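Local coordinates for protein cellulase CEL9M (Clostridium cellulolyticum, PDB 1IA6) that probably hydrolyses internal beta-1,4-glucosidic linkages of cellulose and related beta-glucans as a family 9 endoglucanase, at residues Gly36-Thr41 with Gly53-Gly58; Asp18-Gly23 with Pro362-Ala367; His126-Trp129 with Glu134-Gly137. All coordinates share one frame; numbering follows the deposited sequence. Where two conformers were deposited one is given.

Interaction 1: residues Gly36-Thr41 with Gly53-Gly58; sequences GACHTT and GYHDAG. With ZN (zinc ion), chain C.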
loop_
_atom_site.group_PDB
_atom_site.type_symbol
_atom_site.label_atom_id
_atom_site.label_comp_id
_atom_site.label_asym_id
_atom_site.label_seq_id
_atom_site.Cartn_x
_atom_site.Cartn_y
_atom_site.Cartn_z
ATOM N N GLY A 36 -2.051 18.364 11.720
ATOM C CA GLY A 36 -1.480 18.502 13.047
ATOM C C GLY A 36 -1.715 17.253 13.877
ATOM O O GLY A 36 -2.156 16.231 13.354
ATOM N N ALA A 37 -1.430 17.333 15.174
ATOM C CA ALA A 37 -1.614 16.195 16.071
ATOM C C ALA A 37 -3.064 15.733 16.113
ATOM O O ALA A 37 -3.982 16.552 16.171
ATOM C CB ALA A 37 -1.146 16.561 17.483
ATOM N N CYS A 38 -3.265 14.419 16.100
ATOM C CA CYS A 38 -4.606 13.846 16.146
ATOM C C CYS A 38 -4.612 12.509 16.884
ATOM O O CYS A 38 -3.568 11.870 17.028
ATOM C CB CYS A 38 -5.148 13.645 14.723
ATOM S SG CYS A 38 -4.173 12.513 13.686
ATOM N N HIS A 39 -5.790 12.105 17.356
ATOM C CA HIS A 39 -5.972 10.834 18.056
ATOM C C HIS A 39 -4.772 10.493 18.930
ATOM O O HIS A 39 -4.178 9.419 18.821
ATOM C CB HIS A 39 -6.217 9.732 17.023
ATOM C CG HIS A 39 -7.257 10.093 16.007
ATOM N ND1 HIS A 39 -6.941 10.463 14.716
ATOM C CD2 HIS A 39 -8.604 10.188 16.105
ATOM C CE1 HIS A 39 -8.049 10.769 14.064
ATOM N NE2 HIS A 39 -9.072 10.612 14.885
ATOM N N THR A 40 -4.443 11.423 19.817
ATOM C CA THR A 40 -3.301 11.299 20.709
ATOM C C THR A 40 -3.477 10.347 21.882
ATOM O O THR A 40 -2.537 10.139 22.649
ATOM C CB THR A 40 -2.921 12.681 21.264
ATOM O OG1 THR A 40 -4.019 13.205 22.025
ATOM C CG2 THR A 40 -2.610 13.643 20.126
ATOM N N THR A 41 -4.664 9.765 22.027
ATOM C CA THR A 41 -4.924 8.850 23.135
ATOM C C THR A 41 -5.154 7.410 22.684
ATOM O O THR A 41 -5.605 6.579 23.469
ATOM C CB THR A 41 -6.163 9.291 23.954
ATOM O OG1 THR A 41 -7.352 9.089 23.179
ATOM C CG2 THR A 41 -6.061 10.753 24.327
ATOM N N GLY A 53 1.189 5.672 13.111
ATOM C CA GLY A 53 0.600 4.974 11.985
ATOM C C GLY A 53 -0.142 5.937 11.083
ATOM O O GLY A 53 0.014 7.156 11.198
ATOM N N TYR A 54 -0.972 5.396 10.196
ATOM C CA TYR A 54 -1.701 6.225 9.246
ATOM C C TYR A 54 -3.195 5.964 9.167
ATOM O O TYR A 54 -3.653 4.833 9.344
ATOM C CB TYR A 54 -1.144 6.019 7.834
ATOM C CG TYR A 54 0.297 6.417 7.622
ATOM C CD1 TYR A 54 1.341 5.595 8.048
ATOM C CD2 TYR A 54 0.617 7.584 6.932
ATOM C CE1 TYR A 54 2.670 5.927 7.777
ATOM C CE2 TYR A 54 1.933 7.924 6.660
ATOM C CZ TYR A 54 2.955 7.090 7.080
ATOM O OH TYR A 54 4.256 7.411 6.772
ATOM N N HIS A 55 -3.950 7.022 8.880
ATOM C CA HIS A 55 -5.390 6.899 8.679
ATOM C C HIS A 55 -5.455 6.086 7.389
ATOM O O HIS A 55 -4.639 6.292 6.488
ATOM C CB HIS A 55 -6.012 8.273 8.444
ATOM C CG HIS A 55 -5.862 9.206 9.603
ATOM N ND1 HIS A 55 -5.732 10.571 9.447
ATOM C CD2 HIS A 55 -5.834 8.975 10.936
ATOM C CE1 HIS A 55 -5.626 11.138 10.634
ATOM N NE2 HIS A 55 -5.687 10.192 11.555
ATOM N N ASP A 56 -6.427 5.191 7.284
ATOM C CA ASP A 56 -6.535 4.333 6.110
ATOM C C ASP A 56 -6.802 4.981 4.753
ATOM O O ASP A 56 -6.070 4.741 3.793
ATOM C CB ASP A 56 -7.597 3.256 6.342
ATOM C CG ASP A 56 -7.636 2.236 5.219
ATOM O OD1 ASP A 56 -6.637 1.513 5.057
ATOM O OD2 ASP A 56 -8.653 2.166 4.493
ATOM N N ALA A 57 -7.853 5.786 4.654
ATOM C CA ALA A 57 -8.186 6.387 3.370
ATOM C C ALA A 57 -8.658 7.821 3.541
ATOM O O ALA A 57 -7.855 8.716 3.802
ATOM C CB ALA A 57 -9.267 5.547 2.685
ATOM N N GLY A 58 -9.959 8.032 3.380
ATOM C CA GLY A 58 -10.523 9.358 3.551
ATOM C C GLY A 58 -11.074 9.445 4.961
ATOM O O GLY A 58 -11.547 10.496 5.403
HETATM ZN ZN ZN C . -5.212 10.445 13.580
#

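Interaction 2: residues Asp18-Gly23 with Pro362-Ala367; sequences DANKCG and PHHRAA. With ZN (zinc ion), chain C.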
loop_
_atom_site.group_PDB
_atom_site.type_symbol
_atom_site.label_atom_id
_atom_site.label_comp_id
_atom_site.label_asym_id
_atom_site.label_seq_id
_atom_site.Cartn_x
_atom_site.Cartn_y
_atom_site.Cartn_z
ATOM N N ASP A 18 1.901 12.019 3.937
ATOM C CA ASP A 18 1.913 13.015 5.005
ATOM C C ASP A 18 0.481 13.422 5.375
ATOM O O ASP A 18 0.203 13.774 6.522
ATOM C CB ASP A 18 2.684 14.274 4.563
ATOM C CG ASP A 18 4.172 14.198 4.872
ATOM O OD1 ASP A 18 4.653 13.115 5.261
ATOM O OD2 ASP A 18 4.864 15.233 4.717
ATOM N N ALA A 19 -0.428 13.375 4.407
ATOM C CA ALA A 19 -1.814 13.774 4.662
ATOM C C ALA A 19 -2.571 12.816 5.569
ATOM O O ALA A 19 -3.586 13.187 6.160
ATOM C CB ALA A 19 -2.570 13.933 3.342
ATOM N N ASN A 20 -2.087 11.585 5.679
ATOM C CA ASN A 20 -2.767 10.589 6.501
ATOM C C ASN A 20 -2.069 10.217 7.804
ATOM O O ASN A 20 -2.542 9.338 8.530
ATOM C CB ASN A 20 -3.029 9.331 5.667
ATOM C CG ASN A 20 -4.245 9.480 4.762
ATOM O OD1 ASN A 20 -4.539 10.576 4.283
ATOM N ND2 ASN A 20 -4.952 8.377 4.519
ATOM N N LYS A 21 -0.964 10.885 8.112
ATOM C CA LYS A 21 -0.250 10.586 9.348
ATOM C C LYS A 21 -1.151 10.822 10.549
ATOM O O LYS A 21 -1.906 11.794 10.600
ATOM C CB LYS A 21 1.034 11.416 9.449
ATOM C CG LYS A 21 2.129 10.876 8.539
ATOM C CD LYS A 21 3.419 11.663 8.620
ATOM C CE LYS A 21 4.471 11.032 7.711
ATOM N NZ LYS A 21 5.718 11.832 7.634
ATOM N N CYS A 22 -1.068 9.910 11.509
ATOM C CA CYS A 22 -1.889 9.958 12.712
ATOM C C CYS A 22 -0.998 9.999 13.949
ATOM O O CYS A 22 0.119 9.483 13.932
ATOM C CB CYS A 22 -2.772 8.708 12.741
ATOM S SG CYS A 22 -3.986 8.581 14.063
ATOM N N GLY A 23 -1.487 10.621 15.017
ATOM C CA GLY A 23 -0.706 10.674 16.239
ATOM C C GLY A 23 -0.216 12.042 16.670
ATOM O O GLY A 23 -0.371 13.031 15.948
ATOM N N PRO A 362 -11.779 15.240 -3.843
ATOM C CA PRO A 362 -11.329 13.964 -3.269
ATOM C C PRO A 362 -12.134 13.585 -2.022
ATOM O O PRO A 362 -12.499 14.450 -1.227
ATOM C CB PRO A 362 -9.863 14.233 -2.946
ATOM C CG PRO A 362 -9.870 15.704 -2.591
ATOM C CD PRO A 362 -10.754 16.286 -3.679
ATOM N N HIS A 363 -12.424 12.296 -1.864
ATOM C CA HIS A 363 -13.165 11.827 -0.698
ATOM C C HIS A 363 -12.151 11.702 0.436
ATOM O O HIS A 363 -11.673 10.613 0.747
ATOM C CB HIS A 363 -13.806 10.470 -0.992
ATOM C CG HIS A 363 -14.701 9.978 0.100
ATOM N ND1 HIS A 363 -15.764 10.715 0.576
ATOM C CD2 HIS A 363 -14.693 8.826 0.811
ATOM C CE1 HIS A 363 -16.371 10.038 1.536
ATOM N NE2 HIS A 363 -15.740 8.889 1.697
ATOM N N HIS A 364 -11.821 12.836 1.045
ATOM C CA HIS A 364 -10.829 12.882 2.113
ATOM C C HIS A 364 -11.235 13.970 3.107
ATOM O O HIS A 364 -11.300 15.150 2.765
ATOM C CB HIS A 364 -9.459 13.173 1.486
ATOM C CG HIS A 364 -8.299 13.013 2.421
ATOM N ND1 HIS A 364 -7.892 14.011 3.281
ATOM C CD2 HIS A 364 -7.435 11.987 2.601
ATOM C CE1 HIS A 364 -6.824 13.607 3.947
ATOM N NE2 HIS A 364 -6.525 12.382 3.552
ATOM N N ARG A 365 -11.511 13.568 4.342
ATOM C CA ARG A 365 -11.950 14.514 5.361
ATOM C C ARG A 365 -10.998 15.674 5.645
ATOM O O ARG A 365 -11.413 16.833 5.619
ATOM C CB ARG A 365 -12.276 13.761 6.656
ATOM C CG ARG A 365 -13.542 12.918 6.538
ATOM C CD ARG A 365 -13.729 11.974 7.713
ATOM N NE ARG A 365 -15.004 11.263 7.628
ATOM C CZ ARG A 365 -15.292 10.315 6.742
ATOM N NH1 ARG A 365 -14.395 9.935 5.838
ATOM N NH2 ARG A 365 -16.490 9.745 6.754
ATOM N N ALA A 366 -9.732 15.377 5.911
ATOM C CA ALA A 366 -8.770 16.437 6.206
ATOM C C ALA A 366 -8.607 17.421 5.044
ATOM O O ALA A 366 -8.667 18.637 5.244
ATOM C CB ALA A 366 -7.418 15.830 6.576
ATOM N N ALA A 367 -8.403 16.902 3.836
ATOM C CA ALA A 367 -8.233 17.758 2.662
ATOM C C ALA A 367 -9.488 18.578 2.359
ATOM O O ALA A 367 -9.395 19.745 1.982
ATOM C CB ALA A 367 -7.854 16.915 1.439
HETATM ZN ZN ZN C . -5.212 10.445 13.580
#

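Interaction 3: residues His126-Trp129 with Glu134-Gly137; sequences HTYW and EQTG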
loop_
_atom_site.group_PDB
_atom_site.type_symbol
_atom_site.label_atom_id
_atom_site.label_comp_id
_atom_site.label_asym_id
_atom_site.label_seq_id
_atom_site.Cartn_x
_atom_site.Cartn_y
_atom_site.Cartn_z
ATOM N N HIS A 126 -17.098 6.738 10.346
ATOM C CA HIS A 126 -17.666 7.269 9.117
ATOM C C HIS A 126 -18.853 8.210 9.296
ATOM O O HIS A 126 -19.256 8.878 8.346
ATOM C CB HIS A 126 -18.027 6.113 8.186
ATOM C CG HIS A 126 -16.834 5.347 7.706
ATOM N ND1 HIS A 126 -16.936 4.222 6.916
ATOM C CD2 HIS A 126 -15.510 5.557 7.893
ATOM C CE1 HIS A 126 -15.723 3.773 6.637
ATOM N NE2 HIS A 126 -14.840 4.566 7.217
ATOM N N THR A 127 -19.412 8.274 10.502
ATOM C CA THR A 127 -20.534 9.178 10.751
ATOM C C THR A 127 -19.993 10.571 11.055
ATOM O O THR A 127 -20.748 11.542 11.132
ATOM C CB THR A 127 -21.397 8.726 11.949
ATOM O OG1 THR A 127 -20.603 8.727 13.141
ATOM C CG2 THR A 127 -21.960 7.334 11.708
ATOM N N TYR A 128 -18.677 10.660 11.224
ATOM C CA TYR A 128 -18.015 11.924 11.524
ATOM C C TYR A 128 -17.390 12.528 10.271
ATOM O O TYR A 128 -16.797 11.817 9.464
ATOM C CB TYR A 128 -16.915 11.698 12.570
ATOM C CG TYR A 128 -16.021 12.899 12.823
ATOM C CD1 TYR A 128 -16.443 13.956 13.632
ATOM C CD2 TYR A 128 -14.752 12.980 12.246
ATOM C CE1 TYR A 128 -15.623 15.065 13.859
ATOM C CE2 TYR A 128 -13.926 14.083 12.464
ATOM C CZ TYR A 128 -14.368 15.121 13.272
ATOM O OH TYR A 128 -13.558 16.211 13.483
ATOM N N TRP A 129 -17.540 13.837 10.104
ATOM C CA TRP A 129 -16.931 14.523 8.974
ATOM C C TRP A 129 -16.368 15.845 9.466
ATOM O O TRP A 129 -17.104 16.784 9.764
ATOM C CB TRP A 129 -17.925 14.762 7.833
ATOM C CG TRP A 129 -17.233 15.272 6.593
ATOM C CD1 TRP A 129 -16.851 16.559 6.336
ATOM C CD2 TRP A 129 -16.748 14.484 5.493
ATOM N NE1 TRP A 129 -16.156 16.621 5.149
ATOM C CE2 TRP A 129 -16.078 15.363 4.612
ATOM C CE3 TRP A 129 -16.812 13.120 5.171
ATOM C CZ2 TRP A 129 -15.476 14.923 3.427
ATOM C CZ3 TRP A 129 -16.213 12.682 3.991
ATOM C CH2 TRP A 129 -15.554 13.585 3.134
ATOM N N GLU A 134 -9.698 17.457 15.279
ATOM C CA GLU A 134 -10.824 17.844 16.126
ATOM C C GLU A 134 -11.771 16.694 16.461
ATOM O O GLU A 134 -12.827 16.908 17.061
ATOM C CB GLU A 134 -11.607 18.981 15.463
ATOM C CG GLU A 134 -10.748 20.184 15.094
ATOM C CD GLU A 134 -11.547 21.308 14.464
ATOM O OE1 GLU A 134 -12.274 21.045 13.482
ATOM O OE2 GLU A 134 -11.442 22.456 14.944
ATOM N N GLN A 135 -11.402 15.477 16.073
ATOM C CA GLN A 135 -12.225 14.308 16.365
ATOM C C GLN A 135 -11.811 13.817 17.748
ATOM O O GLN A 135 -10.803 13.131 17.901
ATOM C CB GLN A 135 -11.991 13.225 15.311
ATOM C CG GLN A 135 -12.820 11.974 15.509
ATOM C CD GLN A 135 -12.700 11.023 14.339
ATOM O OE1 GLN A 135 -11.629 10.887 13.751
ATOM N NE2 GLN A 135 -13.799 10.352 14.000
ATOM N N THR A 136 -12.603 14.180 18.749
ATOM C CA THR A 136 -12.325 13.802 20.127
ATOM C C THR A 136 -13.090 12.558 20.555
ATOM O O THR A 136 -13.867 11.991 19.787
ATOM C CB THR A 136 -12.691 14.943 21.087
ATOM O OG1 THR A 136 -14.082 15.258 20.944
ATOM C CG2 THR A 136 -11.860 16.180 20.780
ATOM N N GLY A 137 -12.863 12.146 21.795
ATOM C CA GLY A 137 -13.535 10.974 22.316
ATOM C C GLY A 137 -12.592 9.797 22.419
ATOM O O GLY A 137 -11.371 9.961 22.405
#

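Interaction 1: residues Gly36-Thr41 with Gly53-Gly58
Cys-38, His-39 and His-55 meet at one zinc ion. SG of Cys-38 lies 2.3 Å from the zinc. ND1 of His-39 and NE2 of His-55 are each 2.1 Å from the zinc. The two histidines therefore use different ring nitrogens. His-39 binds through the nitrogen nearer its own backbone, and His-55 through the far one.

The torsions bring the ligand atoms to the zinc. SG of Cys-38 sits between its backbone N and carbonyl carbon (chi1 61°), which turns the thiolate to the metal. In both histidines CG stands opposite the carbonyl carbon, beside the backbone N. The CB of His-55 does not point at segment 36-41, but its ring swings round to reach the zinc.

The imidazoles meet rim to rim, with planes at 89° and centroids 5.2 Å apart. ND1 of His-39 and NE2 of His-55 are 3.4 Å apart, held there by the shared metal and not by a hydrogen bond. SG of Cys-38 also sits at the edge of the His-55 ring, 3.5 Å from its NE2. On the far side of the His-39 ring, NE2 is hydrogen-bonded to OE1 of Gln-135, a second-shell residue that helps fix the ring's rotation.

Cys-22 supplies the fourth ligand. The result is a buried Cys2His2 zinc site, consistent with a structural role, within the loops of this family 9 module.

Interaction 2: residues Asp18-Gly23 with Pro362-Ala367
Asn-20 and His-364 join the two segments by a hydrogen bond. NE2 of His-364 donates to OD1 of Asn-20 over 2.8 Å. The N-H...O angle is 168°, so the bond is nearly straight. The oxygen lies in the plane of the imidazole, while the donor is tilted 19° from the carbonyl plane of Asn-20. Amide and ring planes stand 33° apart.

The other ring nitrogen makes a capping bond. His-364 is the N-cap of the short helix that begins at Arg-365, and its ND1 accepts from N of Ala-367 at 3.0 Å. With CG anti to the backbone N, the ND1 edge of the ring faces the first turn, and N of Ala-367 meets it in the ring plane.

Packing adds little. CB of Ala-19 comes within 4.3 Å of NE2 of His-364, and the carbonyl O of Ala-19 lies at the ring edge, 3.9 Å from CE1 of His-364.

Segment 18-23 also holds a salt bridge, NZ of Lys-21 to OD1 of Asp-18, and one zinc ligand, SG of Cys-22. ND2 of Asn-20 is hydrogen-bonded to the carbonyl O of His-55, another zinc ligand.

The two bonds of His-364 suggest that NE2 carries the proton and ND1 the lone pair, consistent with a neutral imidazole. Both nitrogens are satisfied in a buried setting, and the ring connects the helix start to the zinc-binding loop.

Interaction 3: residues His126-Trp129 with Glu134-Gly137
Glu-134 opens segment 134-137 beside the hydroxyl end of Tyr-128. Its carbonyl carbon lies 3.5 Å from OH of Tyr-128, and its CB lies 3.9 Å from the same atom. This is plain packing. The carboxylate leads away, on a chain extended beyond CG. The backbone N of Gln-135 comes next, 3.4 Å from OH of Tyr-128, but at too poor an angle for a hydrogen bond. The hydroxyl is instead hydrogen-bonded to the carbonyl O of Ala-131, in the link between the segments.

Gln-135 carries the rest of the contact. Its side chain runs across the Tyr-128 ring, from the phenol end back toward CB. CB of Gln-135 meets CE2 of Tyr-128 at 3.5 Å. CG lies over the ring face, 4.0 Å from the centroid and 16° off the ring normal, a CH-pi contact. The amide follows, stacked on the ring with planes 21° apart. NE2 of Gln-135 is 3.3 Å from CD2 of Tyr-128. The nearly extended chain (chi1 -179°) carries CB, CG and the amide across the ring. Tyr-128 has CG anti to its N as well, which sends the ring toward segment 134-137.

The polar end of Gln-135 is held elsewhere. Besides its bond to the zinc ligand His-39, OE1 is also hydrogen-bonded to ND1 of His-60. NE2 bonds to OD1 of Asp-125. These bonds fix which way the amide is turned.

The contact closes a short surface loop between helix 122-125 and strand 143-145. A tyrosine backs a glutamine there, and that glutamine belongs to the second shell of the zinc site.

From the N terminus, the chain leaves helix 6-15 and enters segment 18-23, where interaction 2 opens. Interaction 1 closes a short loop, 36-41 to 53-58, before strand 62-63. Interaction 3 closes a tighter one, 126-129 to 134-137, before strand 143-145. Interaction 2 closes only at 362-367, after most of the helices. Interactions 1 and 3 thus follow in series, both nested inside its loop, and none cross. The three also touch. Cys-22 shares the zinc of interaction 1, and Gly-58 bonds to Arg-365. Arg-365 also reaches the carbonyl of Tyr-128. Together they tie the early loops to the start of helix 365-368.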